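L0028 (Mitochondria associated protein) (Escherichia coli, PDB 3GCG) is a type III effector of pathogenic strains that probably acts as a guanine nucleotide exchange factor for Rho-family GTPases of the host cell. Local coordinates at residues Phe103-Lys108 against Lys133-Val138; Ile18-Leu23 against Ser139-Glu144. All coordinates share one frame; numbering follows the deposited sequence.

In the fold
Contacts 1 and 2 both bring an element of the chain against helix 124-146, on successive turns, with centres about 10 Å apart. Contact 1 sets helix 99-105 there, and contact 2 the start of helix 20-32. Both are largely buried, yet their chemistry differs. Contact 1 is aliphatic, with L104, I135 and V138 meeting carbon to carbon, while Q105 at its border reaches another protein chain. Contact 2 has an apolar half, L23 on I142, and a polar half, H20 on the partly exposed E141, and no other protein chain touches it. L23 packs on both L104 and V138, so the two form one continuous apolar seam.

Contact 1: Phe103-Lys108 against Lys133-Val138; sequences FLQSNK and KMIEQV
L104 lies against I135 and V138, and its side chain can be followed outward through the contact. Its CB faces the branch of I135, with L104 CB 4.3 Å from I135 CG1. CG stands opposite the carbonyl carbon and next to the backbone N (chi1 -62°), a turn that sends CD1 to helix 124-146 and leaves CD2 for helix 20-32. L104 CD1 does most of the touching, 3.8 Å from V138 CB. The same L104 CD1 is 3.9 Å from I135 O. That carbonyl also accepts a hydrogen bond from the hydroxyl of S139, one turn on, which helps satisfy it beside an apolar methyl. L104 CD1 is also 3.7 Å from S139 N. On the other branch, L104 CD2 meets L23 CD2 at 3.9 Å. A leucine suits this place because its forked end serves two helices at once.

The whole is helix-on-helix packing in an all-helical chain, as expected of the SopE-like exchange-factor fold to which this effector family probably belongs. After L104 and Q105 the chain turns, N107 N bonding back to L104 O at 3.0 Å, and N107, as N-cap of helix 108-118, accepts from F110 N through OD1. F110 also covers I135 and V138, whose beta-branched side chains present compact, stiff surfaces from a helix.

Beside L104, I135 runs its extended branch to Q105, where I135 CD1 is 3.8 Å from Q105 CB and equally near Q105 CA. Q105 thus gives the contact only its aliphatic root. Its chain bends at chi2 (-79°) and carries the amide away from residues 133-138, and OE1 accepts a hydrogen bond from a basic side chain of the other protein's chain.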
ATOM      1  N   PHE B 103      -5.799  -4.675   8.582  1.00 15.12           N
ATOM      2  CA  PHE B 103      -6.891  -4.750   9.537  1.00 16.96           C
ATOM      3  C   PHE B 103      -6.325  -4.634  10.958  1.00 15.48           C
ATOM      4  O   PHE B 103      -6.817  -3.848  11.765  1.00 15.06           O
ATOM      5  CB  PHE B 103      -7.636  -6.071   9.385  1.00 17.71           C
ATOM      6  CG  PHE B 103      -8.512  -6.398  10.547  1.00 18.60           C
ATOM      7  CD1 PHE B 103      -9.672  -5.674  10.784  1.00 19.48           C
ATOM      8  CD2 PHE B 103      -8.166  -7.420  11.423  1.00 20.46           C
ATOM      9  CE1 PHE B 103     -10.480  -5.960  11.881  1.00 18.46           C
ATOM     10  CE2 PHE B 103      -8.968  -7.717  12.529  1.00 18.86           C
ATOM     11  CZ  PHE B 103     -10.125  -6.984  12.756  1.00 20.43           C
ATOM     12  N   LEU B 104      -5.280  -5.405  11.256  1.00 14.72           N
ATOM     13  CA  LEU B 104      -4.670  -5.378  12.590  1.00 15.85           C
ATOM     14  C   LEU B 104      -4.213  -3.981  13.007  1.00 18.11           C
ATOM     15  O   LEU B 104      -4.353  -3.590  14.170  1.00 17.16           O
ATOM     16  CB  LEU B 104      -3.471  -6.329  12.650  1.00 16.06           C
ATOM     17  CG  LEU B 104      -3.732  -7.824  12.426  1.00 15.82           C
ATOM     18  CD1 LEU B 104      -2.405  -8.587  12.317  1.00 11.46           C
ATOM     19  CD2 LEU B 104      -4.594  -8.362  13.571  1.00 15.13           C
ATOM     20  N   GLN B 105      -3.684  -3.224  12.050  1.00 18.63           N
ATOM     21  CA  GLN B 105      -3.177  -1.884  12.315  1.00 18.15           C
ATOM     22  C   GLN B 105      -4.145  -0.983  13.080  1.00 18.83           C
ATOM     23  O   GLN B 105      -3.715  -0.174  13.910  1.00 16.43           O
ATOM     24  CB  GLN B 105      -2.764  -1.229  10.990  1.00 19.35           C
ATOM     25  CG  GLN B 105      -2.054   0.116  11.113  1.00 19.89           C
ATOM     26  CD  GLN B 105      -3.011   1.260  11.365  1.00 20.24           C
ATOM     27  OE1 GLN B 105      -4.090   1.322  10.772  1.00 22.03           O
ATOM     28  NE2 GLN B 105      -2.621   2.181  12.235  1.00 20.72           N
ATOM     29  N   SER B 106      -5.442  -1.115  12.810  1.00 17.84           N
ATOM     30  CA  SER B 106      -6.432  -0.287  13.490  1.00 19.16           C
ATOM     31  C   SER B 106      -7.380  -1.083  14.396  1.00 18.66           C
ATOM     32  O   SER B 106      -8.482  -0.631  14.714  1.00 18.58           O
ATOM     33  CB  SER B 106      -7.238   0.523  12.467  1.00 19.57           C
ATOM     34  OG  SER B 106      -7.869  -0.308  11.508  1.00 19.30           O
ATOM     35  N   ASN B 107      -6.936  -2.262  14.813  1.00 18.29           N
ATOM     36  CA  ASN B 107      -7.725  -3.126  15.686  1.00 19.32           C
ATOM     37  C   ASN B 107      -7.368  -2.857  17.154  1.00 18.91           C
ATOM     38  O   ASN B 107      -6.196  -2.821  17.518  1.00 19.17           O
ATOM     39  CB  ASN B 107      -7.456  -4.588  15.309  1.00 18.80           C
ATOM     40  CG  ASN B 107      -8.192  -5.570  16.198  1.00 19.97           C
ATOM     41  OD1 ASN B 107      -7.668  -6.014  17.225  1.00 20.04           O
ATOM     42  ND2 ASN B 107      -9.416  -5.915  15.809  1.00 15.37           N
ATOM     43  N   LYS B 108      -8.390  -2.663  17.986  1.00 22.31           N
ATOM     44  CA  LYS B 108      -8.213  -2.370  19.417  1.00 23.65           C
ATOM     45  C   LYS B 108      -7.473  -3.459  20.180  1.00 23.14           C
ATOM     46  O   LYS B 108      -6.451  -3.203  20.823  1.00 24.97           O
ATOM     47  CB  LYS B 108      -9.569  -2.177  20.097  1.00 26.01           C
ATOM     48  CG  LYS B 108     -10.484  -1.164  19.461  1.00 31.87           C
ATOM     49  CD  LYS B 108     -11.855  -1.212  20.128  1.00 33.84           C
ATOM     50  CE  LYS B 108     -12.878  -0.397  19.353  1.00 37.03           C
ATOM     51  NZ  LYS B 108     -14.240  -0.490  19.959  1.00 41.09           N
ATOM     52  N   LYS B 133       6.233  -4.828  13.247  1.00 23.01           N
ATOM     53  CA  LYS B 133       6.827  -6.146  13.418  1.00 23.61           C
ATOM     54  C   LYS B 133       5.786  -7.140  13.912  1.00 22.03           C
ATOM     55  O   LYS B 133       5.734  -8.274  13.451  1.00 19.98           O
ATOM     56  CB  LYS B 133       7.993  -6.091  14.403  1.00 26.97           C
ATOM     57  CG  LYS B 133       9.265  -5.494  13.811  1.00 32.82           C
ATOM     58  CD  LYS B 133      10.471  -5.853  14.661  1.00 36.80           C
ATOM     59  CE  LYS B 133      11.774  -5.463  13.973  1.00 40.71           C
ATOM     60  NZ  LYS B 133      12.955  -6.133  14.607  1.00 42.26           N
ATOM     61  N   MET B 134       4.956  -6.708  14.855  1.00 21.50           N
ATOM     62  CA  MET B 134       3.913  -7.567  15.394  1.00 21.19           C
ATOM     63  C   MET B 134       2.836  -7.809  14.341  1.00 20.01           C
ATOM     64  O   MET B 134       2.228  -8.869  14.313  1.00 19.39           O
ATOM     65  CB  MET B 134       3.311  -6.945  16.659  1.00 21.59           C
ATOM     66  CG  MET B 134       4.189  -7.129  17.900  1.00 22.07           C
ATOM     67  SD  MET B 134       3.624  -6.218  19.366  1.00 24.13           S
ATOM     68  CE  MET B 134       2.208  -7.253  19.911  1.00 20.02           C
ATOM     69  N   ILE B 135       2.606  -6.829  13.472  1.00 20.73           N
ATOM     70  CA  ILE B 135       1.609  -6.991  12.413  1.00 20.76           C
ATOM     71  C   ILE B 135       2.058  -8.098  11.459  1.00 20.99           C
ATOM     72  O   ILE B 135       1.245  -8.906  11.006  1.00 22.50           O
ATOM     73  CB  ILE B 135       1.388  -5.670  11.605  1.00 17.87           C
ATOM     74  CG1 ILE B 135       0.512  -4.711  12.408  1.00 15.50           C
ATOM     75  CG2 ILE B 135       0.739  -5.970  10.257  1.00 14.01           C
ATOM     76  CD1 ILE B 135       0.220  -3.412  11.696  1.00 15.78           C
ATOM     77  N   GLU B 136       3.349  -8.136  11.156  1.00 19.79           N
ATOM     78  CA  GLU B 136       3.861  -9.168  10.264  1.00 21.91           C
ATOM     79  C   GLU B 136       3.655 -10.548  10.901  1.00 23.40           C
ATOM     80  O   GLU B 136       3.105 -11.456  10.277  1.00 22.71           O
ATOM     81  CB  GLU B 136       5.350  -8.940   9.987  1.00 22.58           C
ATOM     82  CG  GLU B 136       5.982 -10.004   9.099  1.00 27.67           C
ATOM     83  CD  GLU B 136       5.482  -9.967   7.657  1.00 29.87           C
ATOM     84  OE1 GLU B 136       5.489 -11.033   7.002  1.00 29.97           O
ATOM     85  OE2 GLU B 136       5.101  -8.875   7.172  1.00 31.78           O
ATOM     86  N   GLN B 137       4.086 -10.689  12.152  1.00 23.86           N
ATOM     87  CA  GLN B 137       3.966 -11.951  12.878  1.00 25.72           C
ATOM     88  C   GLN B 137       2.549 -12.481  13.047  1.00 23.47           C
ATOM     89  O   GLN B 137       2.291 -13.652  12.792  1.00 23.92           O
ATOM     90  CB  GLN B 137       4.593 -11.835  14.270  1.00 29.95           C
ATOM     91  CG  GLN B 137       6.063 -11.462  14.279  1.00 38.76           C
ATOM     92  CD  GLN B 137       6.710 -11.651  15.645  1.00 42.72           C
ATOM     93  OE1 GLN B 137       6.139 -11.283  16.674  1.00 45.21           O
ATOM     94  NE2 GLN B 137       7.914 -12.220  15.656  1.00 45.71           N
ATOM     95  N   VAL B 138       1.638 -11.622  13.490  1.00 21.83           N
ATOM     96  CA  VAL B 138       0.255 -12.029  13.729  1.00 21.38           C
ATOM     97  C   VAL B 138      -0.580 -12.311  12.471  1.00 20.20           C
ATOM     98  O   VAL B 138      -1.427 -13.210  12.472  1.00 16.39           O
ATOM     99  CB  VAL B 138      -0.465 -10.986  14.619  1.00 20.48           C
ATOM    100  CG1 VAL B 138      -1.840 -11.481  15.004  1.00 20.85           C
ATOM    101  CG2 VAL B 138       0.357 -10.731  15.873  1.00 21.47           C
TER

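Contact 2: Ile18-Leu23 against Ser139-Glu144; sequences INHGKL and SQEIFE
H20 overlaps the stem of E141, whose CB lies beneath the CE1 rim of the imidazole, 3.6 Å from H20 CE1. I18 CG2 lies 3.4 Å above the other face of the H20 ring, toward its rim. The ring is turned to helix 124-146 because H20 CG lies beside the backbone N (chi1 -55°). The glutamate chain runs straight on past it, the carboxylate plane nearly upright to the imidazole, 84° apart. E141 OE1 comes to the ring edge so close to CE1 that its exact position is doubtful, and at 3.4 Å from H20 NE2 it is too badly angled for a hydrogen bond. H20 ND1 is buried here with no partner in the model. Replacing E141 by alanine keeps the CB under the ring but would probably leave the CE1 rim without its carboxylate neighbour and open a gap where CG and CD lay.

Beyond the histidine the chemistry turns apolar. I142 suits its place because the unbranched run from CG1 lets I142 CD1 reach L23 CB at 3.9 Å, the side chains crossing at about a right angle. N19 starts the helix, its OD1 accepting from K22 N at 2.9 Å, as asparagine often does at an N-cap. Helix 20-32 begins against helix 124-146, with L23 also on Y109 of helix 108-118 and I142 on I100 of helix 99-105.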
ATOM      1  N   ILE B  18      -1.764 -13.896  22.108  1.00 31.62           N
ATOM      2  CA  ILE B  18      -2.966 -13.289  21.585  1.00 29.99           C
ATOM      3  C   ILE B  18      -3.864 -14.395  21.056  1.00 29.24           C
ATOM      4  O   ILE B  18      -3.377 -15.420  20.592  1.00 29.92           O
ATOM      5  CB  ILE B  18      -2.610 -12.272  20.470  1.00 31.77           C
ATOM      6  CG1 ILE B  18      -3.787 -11.322  20.234  1.00 32.48           C
ATOM      7  CG2 ILE B  18      -2.222 -13.001  19.197  1.00 30.64           C
ATOM      8  CD1 ILE B  18      -3.441 -10.126  19.378  1.00 35.13           C
ATOM      9  N   ASN B  19      -5.175 -14.198  21.152  1.00 29.01           N
ATOM     10  CA  ASN B  19      -6.145 -15.187  20.687  1.00 29.37           C
ATOM     11  C   ASN B  19      -6.438 -14.976  19.200  1.00 29.12           C
ATOM     12  O   ASN B  19      -7.356 -14.235  18.835  1.00 30.88           O
ATOM     13  CB  ASN B  19      -7.443 -15.056  21.491  1.00 29.77           C
ATOM     14  CG  ASN B  19      -8.454 -16.128  21.149  1.00 29.75           C
ATOM     15  OD1 ASN B  19      -8.532 -16.570  20.010  1.00 30.33           O
ATOM     16  ND2 ASN B  19      -9.251 -16.541  22.136  1.00 31.18           N
ATOM     17  N   HIS B  20      -5.655 -15.631  18.348  1.00 28.04           N
ATOM     18  CA  HIS B  20      -5.811 -15.523  16.897  1.00 26.04           C
ATOM     19  C   HIS B  20      -7.242 -15.804  16.454  1.00 25.68           C
ATOM     20  O   HIS B  20      -7.723 -15.240  15.465  1.00 24.46           O
ATOM     21  CB  HIS B  20      -4.845 -16.488  16.219  1.00 24.86           C
ATOM     22  CG  HIS B  20      -3.424 -16.282  16.630  1.00 24.49           C
ATOM     23  ND1 HIS B  20      -2.636 -15.284  16.099  1.00 25.63           N
ATOM     24  CD2 HIS B  20      -2.674 -16.890  17.579  1.00 24.93           C
ATOM     25  CE1 HIS B  20      -1.463 -15.283  16.707  1.00 24.77           C
ATOM     26  NE2 HIS B  20      -1.460 -16.247  17.610  1.00 24.26           N
ATOM     27  N   GLY B  21      -7.922 -16.673  17.197  1.00 26.04           N
ATOM     28  CA  GLY B  21      -9.301 -16.996  16.882  1.00 25.16           C
ATOM     29  C   GLY B  21     -10.223 -15.802  17.052  1.00 26.19           C
ATOM     30  O   GLY B  21     -11.097 -15.574  16.214  1.00 26.40           O
ATOM     31  N   LYS B  22     -10.049 -15.047  18.136  1.00 26.66           N
ATOM     32  CA  LYS B  22     -10.879 -13.865  18.372  1.00 28.53           C
ATOM     33  C   LYS B  22     -10.569 -12.815  17.327  1.00 26.60           C
ATOM     34  O   LYS B  22     -11.459 -12.111  16.862  1.00 26.78           O
ATOM     35  CB  LYS B  22     -10.637 -13.272  19.768  1.00 31.98           C
ATOM     36  CG  LYS B  22     -11.351 -14.025  20.886  1.00 39.16           C
ATOM     37  CD  LYS B  22     -11.200 -13.344  22.243  1.00 41.97           C
ATOM     38  CE  LYS B  22     -12.077 -14.045  23.281  1.00 45.04           C
ATOM     39  NZ  LYS B  22     -12.007 -13.421  24.633  1.00 48.70           N
ATOM     40  N   LEU B  23      -9.296 -12.702  16.966  1.00 27.03           N
ATOM     41  CA  LEU B  23      -8.900 -11.731  15.956  1.00 27.38           C
ATOM     42  C   LEU B  23      -9.605 -12.049  14.650  1.00 26.81           C
ATOM     43  O   LEU B  23     -10.216 -11.173  14.039  1.00 26.89           O
ATOM     44  CB  LEU B  23      -7.385 -11.757  15.748  1.00 26.20           C
ATOM     45  CG  LEU B  23      -6.594 -10.898  16.740  1.00 24.98           C
ATOM     46  CD1 LEU B  23      -5.110 -11.166  16.614  1.00 20.12           C
ATOM     47  CD2 LEU B  23      -6.909  -9.424  16.479  1.00 23.48           C
ATOM     48  N   SER B 139      -0.359 -11.558  11.399  1.00 20.39           N
ATOM     49  CA  SER B 139      -1.126 -11.817  10.183  1.00 23.82           C
ATOM     50  C   SER B 139      -0.677 -13.146   9.584  1.00 23.17           C
ATOM     51  O   SER B 139      -1.486 -13.893   9.046  1.00 22.00           O
ATOM     52  CB  SER B 139      -0.961 -10.686   9.156  1.00 23.19           C
ATOM     53  OG  SER B 139       0.385 -10.529   8.773  1.00 26.28           O
ATOM     54  N   GLN B 140       0.610 -13.452   9.686  1.00 24.56           N
ATOM     55  CA  GLN B 140       1.090 -14.718   9.150  1.00 28.66           C
ATOM     56  C   GLN B 140       0.411 -15.839   9.921  1.00 29.46           C
ATOM     57  O   GLN B 140      -0.003 -16.845   9.342  1.00 28.10           O
ATOM     58  CB  GLN B 140       2.608 -14.849   9.297  1.00 29.72           C
ATOM     59  CG  GLN B 140       3.128 -16.194   8.817  1.00 32.78           C
ATOM     60  CD  GLN B 140       4.615 -16.359   9.020  1.00 33.55           C
ATOM     61  OE1 GLN B 140       5.415 -15.606   8.465  1.00 37.92           O
ATOM     62  NE2 GLN B 140       4.997 -17.351   9.815  1.00 33.29           N
ATOM     63  N   GLU B 141       0.301 -15.651  11.233  1.00 29.65           N
ATOM     64  CA  GLU B 141      -0.335 -16.643  12.085  1.00 31.17           C
ATOM     65  C   GLU B 141      -1.823 -16.739  11.736  1.00 30.74           C
ATOM     66  O   GLU B 141      -2.386 -17.830  11.698  1.00 31.40           O
ATOM     67  CB  GLU B 141      -0.123 -16.274  13.560  1.00 32.47           C
ATOM     68  CG  GLU B 141       1.361 -16.156  13.936  1.00 35.97           C
ATOM     69  CD  GLU B 141       1.610 -15.815  15.407  1.00 38.92           C
ATOM     70  OE1 GLU B 141       1.060 -14.807  15.903  1.00 41.21           O
ATOM     71  OE2 GLU B 141       2.374 -16.551  16.070  1.00 41.64           O
ATOM     72  N   ILE B 142      -2.450 -15.600  11.449  1.00 29.94           N
ATOM     73  CA  ILE B 142      -3.868 -15.576  11.100  1.00 27.82           C
ATOM     74  C   ILE B 142      -4.106 -16.211   9.745  1.00 28.76           C
ATOM     75  O   ILE B 142      -5.125 -16.870   9.524  1.00 29.26           O
ATOM     76  CB  ILE B 142      -4.420 -14.142  11.079  1.00 26.38           C
ATOM     77  CG1 ILE B 142      -4.596 -13.651  12.516  1.00 27.82           C
ATOM     78  CG2 ILE B 142      -5.743 -14.090  10.327  1.00 28.18           C
ATOM     79  CD1 ILE B 142      -5.184 -12.265  12.627  1.00 29.01           C
ATOM     80  N   PHE B 143      -3.159 -16.009   8.840  1.00 27.65           N
ATOM     81  CA  PHE B 143      -3.251 -16.568   7.504  1.00 27.47           C
ATOM     82  C   PHE B 143      -3.173 -18.095   7.532  1.00 28.06           C
ATOM     83  O   PHE B 143      -4.003 -18.781   6.934  1.00 28.05           O
ATOM     84  CB  PHE B 143      -2.114 -16.028   6.632  1.00 26.22           C
ATOM     85  CG  PHE B 143      -2.017 -16.692   5.285  1.00 25.89           C
ATOM     86  CD1 PHE B 143      -2.965 -16.433   4.296  1.00 24.95           C
ATOM     87  CD2 PHE B 143      -0.988 -17.590   5.014  1.00 25.04           C
ATOM     88  CE1 PHE B 143      -2.896 -17.056   3.054  1.00 25.50           C
ATOM     89  CE2 PHE B 143      -0.901 -18.226   3.772  1.00 27.13           C
ATOM     90  CZ  PHE B 143      -1.860 -17.958   2.785  1.00 28.63           C
ATOM     91  N   GLU B 144      -2.167 -18.618   8.224  1.00 27.94           N
ATOM     92  CA  GLU B 144      -1.956 -20.061   8.300  1.00 30.70           C
ATOM     93  C   GLU B 144      -3.037 -20.857   9.027  1.00 32.16           C
ATOM     94  O   GLU B 144      -3.151 -22.060   8.831  1.00 33.39           O
ATOM     95  CB  GLU B 144      -0.589 -20.355   8.924  1.00 28.07           C
ATOM     96  CG  GLU B 144       0.552 -19.701   8.168  1.00 27.25           C
ATOM     97  CD  GLU B 144       1.912 -20.085   8.703  1.00 27.59           C
ATOM     98  OE1 GLU B 144       2.072 -20.160   9.940  1.00 29.84           O
ATOM     99  OE2 GLU B 144       2.827 -20.297   7.882  1.00 27.53           O
TER